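Local coordinates for protein alpha-galactosidase (Lactobacillus brevis, PDB 3MI6) that probably hydrolyses terminal, non-reducing alpha-D-galactose residues from alpha-D-galactosides, as a member of glycosyl hydrolase family 36, at residues 24-29 and 66-71; 91-94 and 98-101; 232-237 and 303-308; 357-362 and 614-619. All coordinates share one frame; numbering follows the deposited sequence.

Contact 1 of 4, residues 24-29 and 66-71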
# COMPACT_ATOMS: atom_id res chain seq x y z
N GLN D 24 38.40 -1.26 -3.82
CA GLN D 24 39.62 -2.00 -4.11
C GLN D 24 40.01 -1.91 -5.58
O GLN D 24 39.16 -2.02 -6.47
CB GLN D 24 39.44 -3.46 -3.72
CG GLN D 24 40.70 -4.30 -3.82
CD GLN D 24 40.48 -5.74 -3.36
OE1 GLN D 24 39.41 -6.33 -3.57
NE2 GLN D 24 41.51 -6.33 -2.75
N ILE D 25 41.31 -1.73 -5.84
CA ILE D 25 41.82 -1.81 -7.21
C ILE D 25 41.81 -3.27 -7.63
O ILE D 25 42.21 -4.16 -6.86
CB ILE D 25 43.22 -1.23 -7.34
CG1 ILE D 25 43.22 0.24 -6.96
CG2 ILE D 25 43.70 -1.37 -8.76
CD1 ILE D 25 42.25 1.08 -7.78
N MSE D 26 41.36 -3.52 -8.84
CA MSE D 26 41.09 -4.89 -9.25
C MSE D 26 41.99 -5.45 -10.35
O MSE D 26 42.78 -4.73 -10.98
CB MSE D 26 39.63 -5.00 -9.66
CG MSE D 26 38.67 -4.59 -8.56
SE MSE D 26 36.97 -5.46 -8.89
CE MSE D 26 36.54 -4.72 -10.66
N LYS D 27 41.84 -6.75 -10.56
CA LYS D 27 42.59 -7.48 -11.57
C LYS D 27 42.80 -6.67 -12.85
O LYS D 27 43.92 -6.53 -13.34
CB LYS D 27 41.87 -8.80 -11.86
CG LYS D 27 42.59 -9.74 -12.79
CD LYS D 27 41.71 -10.94 -13.16
CE LYS D 27 41.49 -11.90 -11.99
NZ LYS D 27 42.72 -12.66 -11.62
N ASN D 28 41.72 -6.10 -13.39
CA ASN D 28 41.81 -5.40 -14.66
C ASN D 28 42.26 -3.95 -14.56
O ASN D 28 42.32 -3.25 -15.57
CB ASN D 28 40.50 -5.44 -15.42
CG ASN D 28 39.46 -4.53 -14.81
OD1 ASN D 28 39.60 -4.06 -13.67
ND2 ASN D 28 38.40 -4.27 -15.57
N GLY D 29 42.56 -3.50 -13.34
CA GLY D 29 43.10 -2.17 -13.12
C GLY D 29 42.08 -1.12 -12.72
O GLY D 29 42.46 -0.01 -12.33
N PRO D 66 36.75 -16.31 -17.07
CA PRO D 66 35.36 -16.31 -17.54
C PRO D 66 34.46 -15.62 -16.53
O PRO D 66 33.47 -14.99 -16.90
CB PRO D 66 35.01 -17.80 -17.64
CG PRO D 66 36.32 -18.51 -17.71
CD PRO D 66 37.26 -17.68 -16.88
N ASN D 67 34.82 -15.73 -15.26
CA ASN D 67 33.96 -15.27 -14.18
C ASN D 67 34.16 -13.81 -13.81
O ASN D 67 33.43 -13.26 -12.98
CB ASN D 67 34.12 -16.17 -12.95
CG ASN D 67 33.94 -17.67 -13.26
OD1 ASN D 67 34.32 -18.52 -12.45
ND2 ASN D 67 33.38 -17.98 -14.42
N PHE D 68 35.16 -13.16 -14.41
CA PHE D 68 35.28 -11.72 -14.28
C PHE D 68 34.33 -11.09 -15.29
O PHE D 68 34.60 -11.09 -16.48
CB PHE D 68 36.72 -11.25 -14.50
CG PHE D 68 37.00 -9.86 -13.99
CD1 PHE D 68 36.64 -8.75 -14.72
CD2 PHE D 68 37.64 -9.68 -12.77
CE1 PHE D 68 36.91 -7.47 -14.25
CE2 PHE D 68 37.90 -8.40 -12.29
CZ PHE D 68 37.54 -7.30 -13.02
N GLN D 69 33.21 -10.57 -14.80
CA GLN D 69 32.16 -10.01 -15.66
C GLN D 69 31.71 -8.67 -15.11
O GLN D 69 31.11 -8.62 -14.03
CB GLN D 69 30.97 -10.97 -15.76
CG GLN D 69 31.31 -12.27 -16.47
CD GLN D 69 30.16 -13.27 -16.49
OE1 GLN D 69 29.63 -13.61 -17.56
NE2 GLN D 69 29.78 -13.75 -15.32
N PRO D 70 32.00 -7.58 -15.84
CA PRO D 70 31.68 -6.21 -15.41
C PRO D 70 30.19 -5.99 -15.09
O PRO D 70 29.89 -5.09 -14.30
CB PRO D 70 32.11 -5.36 -16.60
CG PRO D 70 33.15 -6.19 -17.30
CD PRO D 70 32.71 -7.61 -17.13
N ALA D 71 29.29 -6.79 -15.68
CA ALA D 71 27.85 -6.71 -15.42
C ALA D 71 27.45 -7.09 -13.98
O ALA D 71 26.43 -6.62 -13.47
CB ALA D 71 27.07 -7.58 -16.41
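The phenyl ring of F68 lies against the bend formed by M26, K27 and N28, and nearly all the packing of the contact gathers at its outer end. Selenomethionine M26, its chain bent at the last torsion, brings CE to 3.6 Å from CZ of F68, the two side chains lying at an oblique angle. N28 reaches the same end of the ring: its CG is 3.8 Å from CZ of F68, with the amide plane turned 54° from that of the phenyl. This flat side chain crosses F68 at about a right angle, while its OD1 accepts a hydrogen bond from the backbone N of E30. The three residues belong to the connection of a beta hairpin between strands 19-25 and 31-36, where a type I turn runs from M26 to G29 and is closed by G29 N donating to M26 O at 2.7 Å. F68 belongs to the long loop ahead of strand 90-93; with CG anti to its backbone N (chi1 -163°), the ring extends across to the turn. K27 forms the looser, solvent side. Its CB lies 4.0 Å from CE2 of F68, but the remainder of the chain leads away from the ring and the residue is exposed.

Contact 2 of 4, residues 91-94 and 98-101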
# COMPACT_ATOMS: atom_id res chain seq x y z
N GLN D 91 32.26 9.31 -20.16
CA GLN D 91 32.53 8.80 -21.51
C GLN D 91 33.46 9.77 -22.25
O GLN D 91 33.32 10.99 -22.10
CB GLN D 91 31.22 8.58 -22.29
CG GLN D 91 31.37 7.80 -23.58
CD GLN D 91 30.07 7.70 -24.39
OE1 GLN D 91 29.47 8.70 -24.78
NE2 GLN D 91 29.66 6.47 -24.66
N VAL D 92 34.40 9.23 -23.04
CA VAL D 92 35.36 10.04 -23.79
C VAL D 92 35.45 9.65 -25.26
O VAL D 92 35.70 8.49 -25.58
CB VAL D 92 36.79 9.92 -23.23
CG1 VAL D 92 37.65 11.10 -23.71
CG2 VAL D 92 36.78 9.83 -21.73
N THR D 93 35.27 10.62 -26.15
CA THR D 93 35.35 10.41 -27.59
C THR D 93 36.73 10.82 -28.10
O THR D 93 37.22 11.91 -27.79
CB THR D 93 34.29 11.26 -28.35
OG1 THR D 93 32.99 11.08 -27.76
CG2 THR D 93 34.21 10.86 -29.83
N GLN D 94 37.34 9.95 -28.90
CA GLN D 94 38.63 10.27 -29.50
C GLN D 94 38.49 11.04 -30.80
O GLN D 94 37.37 11.32 -31.25
CB GLN D 94 39.44 9.01 -29.74
CG GLN D 94 39.76 8.22 -28.48
CD GLN D 94 40.29 6.84 -28.78
OE1 GLN D 94 41.17 6.68 -29.62
NE2 GLN D 94 39.76 5.82 -28.09
N SER D 98 35.98 6.62 -31.69
CA SER D 98 35.93 5.58 -30.66
C SER D 98 35.60 6.16 -29.28
O SER D 98 36.09 7.23 -28.91
CB SER D 98 37.26 4.83 -30.64
OG SER D 98 37.35 3.92 -29.57
N ARG D 99 34.77 5.45 -28.54
CA ARG D 99 34.33 5.91 -27.24
C ARG D 99 34.77 4.95 -26.13
O ARG D 99 34.32 5.05 -24.98
CB ARG D 99 32.81 6.09 -27.24
CG ARG D 99 32.30 7.17 -28.21
CD ARG D 99 30.79 7.16 -28.30
NE ARG D 99 30.29 5.81 -28.58
CZ ARG D 99 30.30 5.26 -29.79
NH1 ARG D 99 30.79 5.93 -30.82
NH2 ARG D 99 29.83 4.03 -29.98
N ILE D 100 35.64 4.01 -26.49
CA ILE D 100 36.16 3.05 -25.52
C ILE D 100 37.20 3.70 -24.62
O ILE D 100 38.01 4.51 -25.06
CB ILE D 100 36.75 1.83 -26.21
CG1 ILE D 100 35.74 1.25 -27.19
CG2 ILE D 100 37.14 0.80 -25.19
CD1 ILE D 100 34.33 1.24 -26.68
N THR D 101 37.17 3.34 -23.34
CA THR D 101 38.15 3.83 -22.40
C THR D 101 38.56 2.74 -21.45
O THR D 101 37.72 2.08 -20.86
CB THR D 101 37.60 5.00 -21.60
OG1 THR D 101 37.58 6.17 -22.43
CG2 THR D 101 38.49 5.28 -20.40
O HOH W 1 34.39 6.36 -22.75
O HOH W 2 38.41 7.54 -24.46
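Q91 and R99 lie side by side and point the same way, with NE2 of Q91 3.9 Å from CD of R99. The amide is turned 71° from the guanidinium plane, and its NE2 lies at the edge of that group, near its plane. Both side chains leave the contact toward E280 of the second subunit, whose OE2 forms a salt bridge with R99 NE and accepts a hydrogen bond from Q91 NE2. T93 also runs alongside R99: its OG1 is 4.0 Å from R99 CG. The same OG1 hydrogen-bonds to ND2 of N177 on strand 174-186. At the other end, V92 and T101 meet at a slant, CG2 of V92 being 3.8 Å from OG1 of T101.

The chain turns back after strand 90-93, which pairs with strand 174-186 in an antiparallel sheet, and the two segments share a single direct hydrogen bond, Q94 N to S98 O, at 3.0 Å and 163° at the hydrogen. Beside it, CA-H...O contacts join R99 CA to V92 O and T93 CA to S98 O. Two waters then span the widening gap. One accepts from V92 N at 2.9 Å and donates to R99 O; the other donates to V92 O and to I100 O, both at 3.1 Å. T101 OG1 is hydrogen-bonded to both waters. Water thus serves V92 N and O and the carbonyls of R99 and I100, where the segments are too far apart to pair directly, while the shared carboxylate of E280 probably balances the charge of R99 and ties the bend to the neighbouring subunit.

Contact 3 of 4, residues 232-237 and 303-308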
# COMPACT_ATOMS: atom_id res chain seq x y z
N PHE D 232 19.31 17.46 -4.18
CA PHE D 232 19.37 16.57 -3.02
C PHE D 232 18.36 15.41 -3.03
O PHE D 232 17.17 15.60 -3.28
CB PHE D 232 19.17 17.35 -1.73
CG PHE D 232 19.06 16.48 -0.53
CD1 PHE D 232 20.17 15.80 -0.06
CD2 PHE D 232 17.84 16.30 0.09
CE1 PHE D 232 20.07 14.96 1.05
CE2 PHE D 232 17.72 15.48 1.21
CZ PHE D 232 18.84 14.80 1.69
N MSE D 233 18.82 14.21 -2.71
CA MSE D 233 17.93 13.06 -2.71
C MSE D 233 18.37 12.08 -1.65
O MSE D 233 19.47 12.20 -1.12
CB MSE D 233 17.98 12.36 -4.06
CG MSE D 233 19.34 11.82 -4.39
SE MSE D 233 19.38 10.76 -6.03
CE MSE D 233 19.01 9.01 -5.29
N MSE D 234 17.51 11.10 -1.35
CA MSE D 234 17.83 10.08 -0.36
C MSE D 234 17.48 8.71 -0.86
O MSE D 234 16.57 8.56 -1.69
CB MSE D 234 17.11 10.36 0.95
CG MSE D 234 17.49 11.69 1.55
SE MSE D 234 16.69 12.07 3.29
CE MSE D 234 14.83 12.15 2.72
N LEU D 235 18.22 7.70 -0.39
CA LEU D 235 17.80 6.31 -0.53
C LEU D 235 17.50 5.79 0.86
O LEU D 235 18.43 5.57 1.65
CB LEU D 235 18.89 5.45 -1.14
CG LEU D 235 19.15 5.38 -2.64
CD1 LEU D 235 19.94 4.12 -2.92
CD2 LEU D 235 17.85 5.37 -3.41
N ALA D 236 16.23 5.60 1.17
CA ALA D 236 15.88 5.08 2.49
C ALA D 236 15.51 3.61 2.40
O ALA D 236 14.96 3.15 1.40
CB ALA D 236 14.74 5.88 3.08
N ARG D 237 15.84 2.86 3.45
CA ARG D 237 15.28 1.53 3.59
C ARG D 237 13.78 1.78 3.78
O ARG D 237 13.39 2.88 4.19
CB ARG D 237 15.89 0.84 4.79
CG ARG D 237 17.33 0.39 4.57
CD ARG D 237 17.41 -0.67 3.48
NE ARG D 237 18.69 -1.38 3.49
CZ ARG D 237 19.10 -2.20 2.52
NH1 ARG D 237 18.33 -2.41 1.46
NH2 ARG D 237 20.28 -2.80 2.62
N ALA D 303 20.45 6.03 12.01
CA ALA D 303 19.68 6.66 13.04
C ALA D 303 18.54 7.54 12.49
O ALA D 303 17.99 8.39 13.20
CB ALA D 303 20.59 7.44 13.94
N GLY D 304 18.17 7.31 11.23
CA GLY D 304 17.03 8.01 10.63
C GLY D 304 17.30 9.37 10.00
O GLY D 304 18.40 9.93 10.09
N MSE D 305 16.27 9.91 9.37
CA MSE D 305 16.47 11.09 8.50
C MSE D 305 16.75 12.42 9.22
O MSE D 305 17.45 13.28 8.68
CB MSE D 305 15.33 11.23 7.50
CG MSE D 305 15.20 10.02 6.59
SE MSE D 305 13.76 10.12 5.26
CE MSE D 305 12.17 9.88 6.37
N ASN D 306 16.21 12.59 10.42
CA ASN D 306 16.54 13.79 11.17
C ASN D 306 18.05 13.82 11.35
O ASN D 306 18.70 14.86 11.10
CB ASN D 306 15.85 13.81 12.53
CG ASN D 306 14.48 14.52 12.50
OD1 ASN D 306 14.30 15.59 11.89
ND2 ASN D 306 13.52 13.95 13.20
N GLN D 307 18.60 12.67 11.73
CA GLN D 307 20.03 12.54 11.98
C GLN D 307 20.81 12.84 10.71
O GLN D 307 21.79 13.58 10.73
CB GLN D 307 20.38 11.16 12.54
CG GLN D 307 21.88 10.90 12.73
CD GLN D 307 22.57 11.90 13.69
OE1 GLN D 307 23.69 12.38 13.41
NE2 GLN D 307 21.90 12.21 14.80
N LEU D 308 20.34 12.30 9.58
CA LEU D 308 20.95 12.60 8.30
C LEU D 308 20.95 14.09 8.00
O LEU D 308 21.96 14.64 7.58
CB LEU D 308 20.27 11.83 7.18
CG LEU D 308 20.93 11.98 5.82
CD1 LEU D 308 22.23 11.21 5.75
CD2 LEU D 308 19.98 11.50 4.75
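The backbone N of L308, a residue whose side chain packs against selenomethionine M234, donates to O of G304 at 3.1 Å and so forms part of the first turn of helix 305-319, with G304 at the N-cap. The contact seats the start of this helix on strand 233-236, an inner strand of the large antiparallel sheet in the N-terminal part of this family 36 enzyme. The helix follows directly on strand 290-301 of the same sheet, so the chain leaves the sheet and turns back over one of its faces on the way to the catalytic barrel.

No hydrogen bond crosses between the segments; three buried, apolar side chains do the joining. M234 points from the strand toward the helix and fits against both M305 and L308, one helical turn apart on the side facing the sheet. M234 and L308 slide past each other in opposite directions, with L308 CD2 3.6 Å from SE of M234. L308 CG stands anti to its backbone N (chi1 -175°), which sends the isobutyl group out to the strand. Neighbouring strands complete the pocket: I194 touches M234 and M305, and V247 touches M234 and L308. The two selenomethionines, each bent at its last torsion, cross at about a right angle, with CE of M234 3.4 Å from SE of M305.

Contact 4 of 4, residues 357-362 and 614-619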
# COMPACT_ATOMS: atom_id res chain seq x y z
N LYS D 357 11.87 51.01 11.94
CA LYS D 357 12.76 51.22 13.07
C LYS D 357 12.03 51.13 14.42
O LYS D 357 12.51 50.48 15.34
CB LYS D 357 13.47 52.57 12.91
CG LYS D 357 14.05 53.18 14.18
CD LYS D 357 15.46 52.69 14.51
CE LYS D 357 16.14 53.64 15.51
NZ LYS D 357 17.43 53.09 16.06
N ARG D 358 10.88 51.78 14.52
CA ARG D 358 10.13 51.80 15.78
C ARG D 358 9.67 50.40 16.16
O ARG D 358 9.32 50.15 17.30
CB ARG D 358 8.93 52.75 15.71
CG ARG D 358 9.31 54.22 15.53
CD ARG D 358 8.09 55.09 15.23
NE ARG D 358 8.43 56.16 14.29
CZ ARG D 358 7.63 56.58 13.30
NH1 ARG D 358 6.43 56.01 13.13
NH2 ARG D 358 8.03 57.56 12.49
N LEU D 359 9.69 49.50 15.18
CA LEU D 359 9.26 48.12 15.38
C LEU D 359 10.42 47.23 15.80
O LEU D 359 10.22 46.09 16.24
CB LEU D 359 8.64 47.58 14.10
CG LEU D 359 7.23 48.06 13.82
CD1 LEU D 359 6.65 47.28 12.66
CD2 LEU D 359 6.41 47.85 15.08
N GLY D 360 11.63 47.76 15.65
CA GLY D 360 12.83 47.06 16.05
C GLY D 360 13.49 46.32 14.91
O GLY D 360 14.42 45.54 15.12
N ILE D 361 13.00 46.55 13.69
CA ILE D 361 13.57 45.92 12.50
C ILE D 361 14.99 46.43 12.26
O ILE D 361 15.31 47.56 12.60
CB ILE D 361 12.63 46.09 11.29
CG1 ILE D 361 11.38 45.23 11.49
CG2 ILE D 361 13.32 45.71 9.99
CD1 ILE D 361 10.33 45.42 10.45
N GLU D 362 15.85 45.58 11.71
CA GLU D 362 17.29 45.84 11.72
C GLU D 362 17.90 46.22 10.38
O GLU D 362 19.06 46.63 10.32
CB GLU D 362 18.03 44.64 12.28
CG GLU D 362 17.99 44.59 13.77
CD GLU D 362 18.37 43.24 14.31
OE1 GLU D 362 18.33 42.27 13.53
OE2 GLU D 362 18.71 43.16 15.52
N THR D 614 -2.91 48.03 16.91
CA THR D 614 -2.78 46.70 17.50
C THR D 614 -1.94 45.75 16.66
O THR D 614 -1.25 44.89 17.21
CB THR D 614 -4.14 46.07 17.78
OG1 THR D 614 -4.89 45.97 16.56
CG2 THR D 614 -4.91 46.91 18.78
N GLU D 615 -2.01 45.89 15.33
CA GLU D 615 -1.23 45.03 14.42
C GLU D 615 0.25 45.35 14.55
O GLU D 615 1.08 44.45 14.69
CB GLU D 615 -1.64 45.26 12.96
CG GLU D 615 -2.99 44.72 12.52
CD GLU D 615 -3.32 45.17 11.09
OE1 GLU D 615 -3.23 44.34 10.16
OE2 GLU D 615 -3.65 46.37 10.89
N LEU D 616 0.58 46.63 14.48
CA LEU D 616 1.94 47.11 14.73
C LEU D 616 2.53 46.54 16.02
O LEU D 616 3.65 46.05 16.03
CB LEU D 616 1.98 48.64 14.75
CG LEU D 616 2.67 49.40 13.60
CD1 LEU D 616 2.72 48.58 12.32
CD2 LEU D 616 1.99 50.75 13.36
N ASP D 617 1.77 46.58 17.11
CA ASP D 617 2.25 46.07 18.38
C ASP D 617 2.53 44.57 18.33
O ASP D 617 3.47 44.08 18.96
CB ASP D 617 1.27 46.36 19.51
CG ASP D 617 1.73 45.79 20.84
OD1 ASP D 617 2.72 46.31 21.40
OD2 ASP D 617 1.10 44.80 21.30
N GLN D 618 1.70 43.85 17.58
CA GLN D 618 1.87 42.41 17.41
C GLN D 618 3.21 42.14 16.74
O GLN D 618 3.99 41.28 17.17
CB GLN D 618 0.73 41.86 16.57
CG GLN D 618 0.58 40.36 16.61
CD GLN D 618 -0.76 39.90 16.08
OE1 GLN D 618 -0.99 38.70 15.92
NE2 GLN D 618 -1.66 40.85 15.80
N VAL D 619 3.49 42.91 15.70
CA VAL D 619 4.73 42.77 14.97
C VAL D 619 5.93 43.10 15.83
O VAL D 619 6.89 42.34 15.88
CB VAL D 619 4.73 43.63 13.72
CG1 VAL D 619 6.08 43.59 13.06
CG2 VAL D 619 3.67 43.13 12.76
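L359 makes the apolar contacts from 357-362, meeting L616 and V619, one turn apart on helix 613-628. Its CD1 methyl does most of the work, lying 3.8 Å from CG1 of V619 and 4.2 Å from CD1 of L616. The side chain crosses that of L616 at about a right angle and that of V619 obliquely, and the same methyl touches both. V619 holds CG1 anti to its backbone N (chi1 173°), which places this branch against L359. Nearby, I608 also touches L359, and L590 of helix 590-597 touches V619.

Contact between side chain and main chain comes from the other branch: CD2 of L359 approaches the carbonyl O of L616 at 3.4 Å, a van der Waals approach of a methyl to the helix backbone.

Hydrogen bonds do not cross between the two segments; they shape each of them separately. V619 N donates to E615 O at 3.0 Å in the regular helical pattern. On the other segment, G360 N donates to K357 O at 2.9 Å, and G360, with positive phi (96°), ends helix 346-358 in a Schellman motif that presents L359 to the opposite helix. A polar link lies just beyond, where K627, further along helix 613-628, donates from NZ to G360 O.

The C-terminal end of helix 346-358, which lies between barrel strands 333-335 and 363-366, meets helix 613-628, which follows the last strand, 601-604; this is neighbour packing in the outer helical layer where a TIM barrel closes.

Overall arrangement
Contacts 1 and 2 lie on the same side of the chain's centre, in its N-terminal part and far from that centre, their own centres about 20 Å apart; contact 1 is partly solvent-exposed and stays within one chain, whereas contact 2 is buried beside a second subunit. Contact 3 is the most central, about 15 Å from the chain centre, and joins the large N-terminal sheet to the helix that follows it. Contact 4 lies on the opposite side of the chain's centre from contacts 1 and 2, at the barrel's seam. No two contacts share an element. Backbone, water and charge dominate contact 2, an aromatic ring contact 1; apolar side chains join the segments in contact 3, and in contact 4 together with one methyl-to-carbonyl approach.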